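Local coordinates for protein putative deoxyribonuclease yjjV (Escherichia coli, PDB 1ZZM) that probably hydrolyses ester bonds as a TatD-type, metal-dependent hydrolase that binds two divalent metal cations in each subunit, at residues Lys35-Val49 with Pro58-Lys72. Numbering follows the deposited sequence.
Sequences KIIVPATEAENFARV and PLYAALGLHPGMLEK
Strands 33-39 and 59-63 lie next to each other as the two parallel strands of a right-handed beta-alpha-beta crossover through helix 46-55; Ile36 is bracketed by Pro58, just before the second strand, and Tyr60, and Val38 by Tyr60 and Ala62. Ile36 N donates to Pro58 O and Ile36 O accepts from Tyr60 N, both at 2.9 Å; Val38 repeats the pattern with Tyr60 O and Ala62 N. Ala40 N closes the series on Ala62 O, the donor now 42° above the carbonyl plane. The axes of 35-39 and 59-63 run parallel to within 22°.

On the helix side, CD2 of Leu59 lies 3.6 Å from Ile36 CB, the two side chains running the same way. Val49 brings CG1, anti to its backbone N (chi1 170°), against Ala61 CB. The Phe46 ring takes Leu63 CB over one face and Gly64 O at its edge, 3.4 Å from CE1; that buried carbonyl has no polar partner in the model.

Such crossovers build the barrel of TatD-type hydrolases, whose metals sit at the C-terminal strand ends. There Thr41 O accepts from His66 N, Met69 CE reaches Thr41 CB at 3.7 Å, and the ring of His66, with ND1 taking Gly68 N in its plane, approaches the metal ligands Glu97 and His133. Thr41, His66 and Met69 also line the pocket occupied by a polyethylene glycol.

Further out, Glu42 OE2 turns its syn lone pair to Lys72 NZ in a salt bridge; the modelled 2.5 Å is unusually short, so its exact length is doubtful. With an alanine at Glu42, the Lys72 ammonium would probably lose its carboxylate mate and be free to swing.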
loop_
_atom_site.group_PDB
_atom_site.type_symbol
_atom_site.label_atom_id
_atom_site.label_comp_id
_atom_site.label_asym_id
_atom_site.label_seq_id
_atom_site.Cartn_x
_atom_site.Cartn_y
_atom_site.Cartn_z
ATOM N N LYS A 35 10.875 1.743 8.611
ATOM C CA LYS A 35 10.854 2.140 7.201
ATOM C C LYS A 35 9.401 2.370 6.819
ATOM O O LYS A 35 8.479 1.757 7.382
ATOM C CB LYS A 35 11.458 1.055 6.297
ATOM C CG LYS A 35 12.972 0.891 6.514
ATOM C CD LYS A 35 13.580 -0.157 5.646
ATOM C CE LYS A 35 15.095 -0.012 5.673
ATOM N NZ LYS A 35 15.620 -0.006 7.061
ATOM N N ILE A 36 9.196 3.247 5.850
ATOM C CA ILE A 36 7.852 3.565 5.394
ATOM C C ILE A 36 7.877 3.672 3.866
ATOM O O ILE A 36 8.768 4.319 3.317
ATOM C CB ILE A 36 7.423 4.929 5.986
ATOM C CG1 ILE A 36 7.428 4.831 7.516
ATOM C CG2 ILE A 36 6.033 5.336 5.440
ATOM C CD1 ILE A 36 7.103 6.137 8.234
ATOM N N ILE A 37 6.929 3.029 3.194
ATOM C CA ILE A 37 6.842 3.116 1.734
ATOM C C ILE A 37 5.758 4.155 1.421
ATOM O O ILE A 37 4.618 4.044 1.941
ATOM C CB ILE A 37 6.432 1.765 1.116
ATOM C CG1 ILE A 37 7.525 0.715 1.374
ATOM C CG2 ILE A 37 6.236 1.905 -0.379
ATOM C CD1 ILE A 37 7.726 0.385 2.818
ATOM N N VAL A 38 6.128 5.138 0.599
ATOM C CA VAL A 38 5.272 6.274 0.223
ATOM C C VAL A 38 4.813 6.166 -1.226
ATOM O O VAL A 38 5.587 6.392 -2.150
ATOM C CB VAL A 38 6.058 7.620 0.366
ATOM C CG1 VAL A 38 5.137 8.807 0.109
ATOM C CG2 VAL A 38 6.704 7.708 1.754
ATOM N N PRO A 39 3.548 5.786 -1.445
ATOM C CA PRO A 39 3.067 5.672 -2.824
ATOM C C PRO A 39 2.510 6.999 -3.318
ATOM O O PRO A 39 1.771 7.681 -2.583
ATOM C CB PRO A 39 2.013 4.581 -2.730
ATOM C CG PRO A 39 1.466 4.715 -1.350
ATOM C CD PRO A 39 2.563 5.275 -0.477
ATOM N N ALA A 40 2.853 7.393 -4.542
ATOM C CA ALA A 40 2.340 8.684 -5.043
ATOM C C ALA A 40 0.886 8.541 -5.466
ATOM O O ALA A 40 0.378 7.420 -5.589
ATOM C CB ALA A 40 3.159 9.163 -6.201
ATOM N N THR A 41 0.228 9.682 -5.696
ATOM C CA THR A 41 -1.175 9.718 -6.112
ATOM C C THR A 41 -1.393 10.328 -7.485
ATOM O O THR A 41 -2.410 10.076 -8.137
ATOM C CB THR A 41 -2.008 10.543 -5.124
ATOM O OG1 THR A 41 -1.422 11.861 -5.003
ATOM C CG2 THR A 41 -2.044 9.834 -3.717
ATOM N N GLU A 42 -0.431 11.122 -7.936
ATOM C CA GLU A 42 -0.561 11.810 -9.214
ATOM C C GLU A 42 0.769 12.385 -9.625
ATOM O O GLU A 42 1.612 12.647 -8.773
ATOM C CB GLU A 42 -1.596 12.949 -9.117
ATOM C CG GLU A 42 -1.169 14.103 -8.189
ATOM C CD GLU A 42 -2.186 15.252 -8.203
ATOM O OE1 GLU A 42 -2.319 15.940 -9.244
ATOM O OE2 GLU A 42 -2.866 15.441 -7.181
ATOM N N ALA A 43 0.919 12.643 -10.924
ATOM C CA ALA A 43 2.192 13.113 -11.482
ATOM C C ALA A 43 2.700 14.396 -10.848
ATOM O O ALA A 43 3.886 14.574 -10.697
ATOM C CB ALA A 43 2.060 13.292 -13.018
ATOM N N GLU A 44 1.794 15.286 -10.472
ATOM C CA GLU A 44 2.224 16.525 -9.861
ATOM C C GLU A 44 2.942 16.292 -8.525
ATOM O O GLU A 44 3.713 17.146 -8.093
ATOM C CB GLU A 44 1.028 17.454 -9.672
ATOM C CG GLU A 44 1.324 18.643 -8.808
ATOM C CD GLU A 44 0.160 19.611 -8.753
ATOM O OE1 GLU A 44 -0.958 19.182 -8.382
ATOM O OE2 GLU A 44 0.369 20.798 -9.083
ATOM N N ASN A 45 2.704 15.142 -7.884
ATOM C CA ASN A 45 3.374 14.816 -6.619
ATOM C C ASN A 45 4.612 13.909 -6.796
ATOM O O ASN A 45 5.246 13.554 -5.794
ATOM C CB ASN A 45 2.407 14.120 -5.647
ATOM C CG ASN A 45 1.257 15.001 -5.262
ATOM O OD1 ASN A 45 1.344 16.205 -5.439
ATOM N ND2 ASN A 45 0.170 14.420 -4.723
ATOM N N PHE A 46 4.966 13.530 -8.027
ATOM C CA PHE A 46 6.153 12.657 -8.198
ATOM C C PHE A 46 7.446 13.250 -7.620
ATOM O O PHE A 46 8.221 12.564 -6.942
ATOM C CB PHE A 46 6.402 12.305 -9.677
ATOM C CG PHE A 46 5.357 11.398 -10.278
ATOM C CD1 PHE A 46 4.348 10.834 -9.484
ATOM C CD2 PHE A 46 5.394 11.090 -11.636
ATOM C CE1 PHE A 46 3.396 9.979 -10.042
ATOM C CE2 PHE A 46 4.437 10.227 -12.208
ATOM C CZ PHE A 46 3.439 9.675 -11.401
ATOM N N ALA A 47 7.682 14.528 -7.882
ATOM C CA ALA A 47 8.881 15.169 -7.383
ATOM C C ALA A 47 8.991 15.141 -5.871
ATOM O O ALA A 47 10.037 14.815 -5.352
ATOM C CB ALA A 47 8.952 16.626 -7.876
ATOM N N ARG A 48 7.926 15.500 -5.162
ATOM C CA ARG A 48 7.994 15.510 -3.712
ATOM C C ARG A 48 8.126 14.103 -3.075
ATOM O O ARG A 48 8.733 13.948 -2.009
ATOM C CB ARG A 48 6.791 16.265 -3.158
ATOM C CG ARG A 48 5.454 15.536 -3.193
ATOM C CD ARG A 48 4.346 16.529 -2.755
ATOM N NE ARG A 48 3.087 15.844 -2.462
ATOM C CZ ARG A 48 1.977 16.465 -2.085
ATOM N NH1 ARG A 48 1.956 17.792 -1.967
ATOM N NH2 ARG A 48 0.906 15.760 -1.760
ATOM N N VAL A 49 7.559 13.085 -3.727
ATOM C CA VAL A 49 7.659 11.730 -3.214
ATOM C C VAL A 49 9.090 11.236 -3.476
ATOM O O VAL A 49 9.709 10.626 -2.603
ATOM C CB VAL A 49 6.595 10.804 -3.881
ATOM C CG1 VAL A 49 6.840 9.281 -3.543
ATOM C CG2 VAL A 49 5.229 11.213 -3.360
ATOM N N PRO A 58 14.822 6.267 5.958
ATOM C CA PRO A 58 13.679 5.372 6.158
ATOM C C PRO A 58 12.593 5.343 5.090
ATOM O O PRO A 58 11.776 4.449 5.099
ATOM C CB PRO A 58 13.077 5.865 7.483
ATOM C CG PRO A 58 14.206 6.542 8.154
ATOM C CD PRO A 58 14.811 7.310 6.997
ATOM N N LEU A 59 12.582 6.310 4.180
ATOM C CA LEU A 59 11.493 6.365 3.231
ATOM C C LEU A 59 11.780 5.804 1.845
ATOM O O LEU A 59 12.798 6.070 1.235
ATOM C CB LEU A 59 11.008 7.820 3.101
ATOM C CG LEU A 59 10.628 8.532 4.393
ATOM C CD1 LEU A 59 10.318 10.029 4.081
ATOM C CD2 LEU A 59 9.373 7.839 4.985
ATOM N N TYR A 60 10.841 5.021 1.357
ATOM C CA TYR A 60 10.988 4.426 0.047
ATOM C C TYR A 60 9.782 4.907 -0.709
ATOM O O TYR A 60 8.761 5.307 -0.090
ATOM C CB TYR A 60 10.993 2.913 0.176
ATOM C CG TYR A 60 12.322 2.387 0.674
ATOM C CD1 TYR A 60 13.239 1.824 -0.218
ATOM C CD2 TYR A 60 12.685 2.489 2.023
ATOM C CE1 TYR A 60 14.490 1.377 0.204
ATOM C CE2 TYR A 60 13.942 2.039 2.462
ATOM C CZ TYR A 60 14.839 1.487 1.539
ATOM O OH TYR A 60 16.090 1.054 1.926
ATOM N N ALA A 61 9.850 4.833 -2.026
ATOM C CA ALA A 61 8.739 5.361 -2.817
ATOM C C ALA A 61 8.156 4.431 -3.871
ATOM O O ALA A 61 8.788 3.448 -4.261
ATOM C CB ALA A 61 9.228 6.636 -3.508
ATOM N N ALA A 62 6.934 4.774 -4.311
ATOM C CA ALA A 62 6.257 4.121 -5.415
ATOM C C ALA A 62 5.680 5.320 -6.205
ATOM O O ALA A 62 5.288 6.344 -5.600
ATOM C CB ALA A 62 5.141 3.204 -4.927
ATOM N N LEU A 63 5.683 5.219 -7.535
ATOM C CA LEU A 63 5.160 6.262 -8.411
ATOM C C LEU A 63 4.032 5.634 -9.210
ATOM O O LEU A 63 4.126 4.489 -9.700
ATOM C CB LEU A 63 6.233 6.764 -9.388
ATOM C CG LEU A 63 7.499 7.340 -8.759
ATOM C CD1 LEU A 63 8.459 7.768 -9.881
ATOM C CD2 LEU A 63 7.115 8.527 -7.856
ATOM N N GLY A 64 2.949 6.390 -9.342
ATOM C CA GLY A 64 1.805 5.878 -10.039
ATOM C C GLY A 64 0.692 6.896 -9.924
ATOM O O GLY A 64 0.808 7.908 -9.193
ATOM N N LEU A 65 -0.412 6.587 -10.587
ATOM C CA LEU A 65 -1.569 7.485 -10.649
ATOM C C LEU A 65 -2.794 6.815 -9.998
ATOM O O LEU A 65 -3.314 5.850 -10.525
ATOM C CB LEU A 65 -1.816 7.778 -12.134
ATOM C CG LEU A 65 -0.593 8.249 -12.953
ATOM C CD1 LEU A 65 -0.948 8.313 -14.439
ATOM C CD2 LEU A 65 -0.139 9.641 -12.503
ATOM N N HIS A 66 -3.221 7.372 -8.856
ATOM C CA HIS A 66 -4.318 6.903 -8.010
ATOM C C HIS A 66 -5.697 7.095 -8.643
ATOM O O HIS A 66 -5.986 8.152 -9.209
ATOM C CB HIS A 66 -4.204 7.646 -6.657
ATOM C CG HIS A 66 -4.970 7.014 -5.530
ATOM N ND1 HIS A 66 -6.342 6.889 -5.536
ATOM C CD2 HIS A 66 -4.560 6.587 -4.308
ATOM C CE1 HIS A 66 -6.750 6.417 -4.368
ATOM N NE2 HIS A 66 -5.686 6.228 -3.603
ATOM N N PRO A 67 -6.574 6.071 -8.572
ATOM C CA PRO A 67 -7.904 6.216 -9.180
ATOM C C PRO A 67 -8.720 7.351 -8.568
ATOM O O PRO A 67 -9.585 7.932 -9.236
ATOM C CB PRO A 67 -8.546 4.834 -8.974
ATOM C CG PRO A 67 -7.864 4.299 -7.722
ATOM C CD PRO A 67 -6.420 4.754 -7.917
ATOM N N GLY A 68 -8.404 7.674 -7.319
ATOM C CA GLY A 68 -9.124 8.745 -6.626
ATOM C C GLY A 68 -8.815 10.111 -7.204
ATOM O O GLY A 68 -9.550 11.064 -6.986
ATOM N N MET A 69 -7.726 10.212 -7.949
ATOM C CA MET A 69 -7.322 11.463 -8.589
ATOM C C MET A 69 -7.480 11.363 -10.118
ATOM O O MET A 69 -6.792 12.063 -10.874
ATOM C CB MET A 69 -5.852 11.765 -8.260
ATOM C CG MET A 69 -5.614 12.245 -6.827
ATOM S SD MET A 69 -5.888 11.018 -5.534
ATOM C CE MET A 69 -5.266 11.965 -4.050
ATOM N N LEU A 70 -8.401 10.520 -10.564
ATOM C CA LEU A 70 -8.586 10.300 -12.000
ATOM C C LEU A 70 -8.681 11.567 -12.837
ATOM O O LEU A 70 -8.131 11.637 -13.938
ATOM C CB LEU A 70 -9.825 9.423 -12.264
ATOM C CG LEU A 70 -9.979 9.038 -13.744
ATOM C CD1 LEU A 70 -8.780 8.219 -14.163
ATOM C CD2 LEU A 70 -11.259 8.253 -13.984
ATOM N N GLU A 71 -9.360 12.579 -12.303
ATOM C CA GLU A 71 -9.545 13.814 -13.044
ATOM C C GLU A 71 -8.257 14.543 -13.373
ATOM O O GLU A 71 -8.231 15.345 -14.301
ATOM C CB GLU A 71 -10.481 14.757 -12.276
ATOM C CG GLU A 71 -11.899 14.218 -12.107
ATOM C CD GLU A 71 -12.847 15.258 -11.484
ATOM O OE1 GLU A 71 -12.440 15.948 -10.510
ATOM O OE2 GLU A 71 -14.001 15.384 -11.965
ATOM N N LYS A 72 -7.189 14.246 -12.635
ATOM C CA LYS A 72 -5.908 14.891 -12.836
ATOM C C LYS A 72 -4.974 14.141 -13.788
ATOM O O LYS A 72 -3.983 14.693 -14.237
ATOM C CB LYS A 72 -5.209 15.063 -11.480
ATOM C CG LYS A 72 -5.960 15.942 -10.483
ATOM C CD LYS A 72 -5.401 15.744 -9.073
ATOM C CE LYS A 72 -5.483 17.027 -8.219
ATOM N NZ LYS A 72 -4.942 16.811 -6.835
HETATM O O HOH W 1 -1.501 12.922 -12.692
HETATM O O HOH W 2 -3.239 19.326 -7.550
#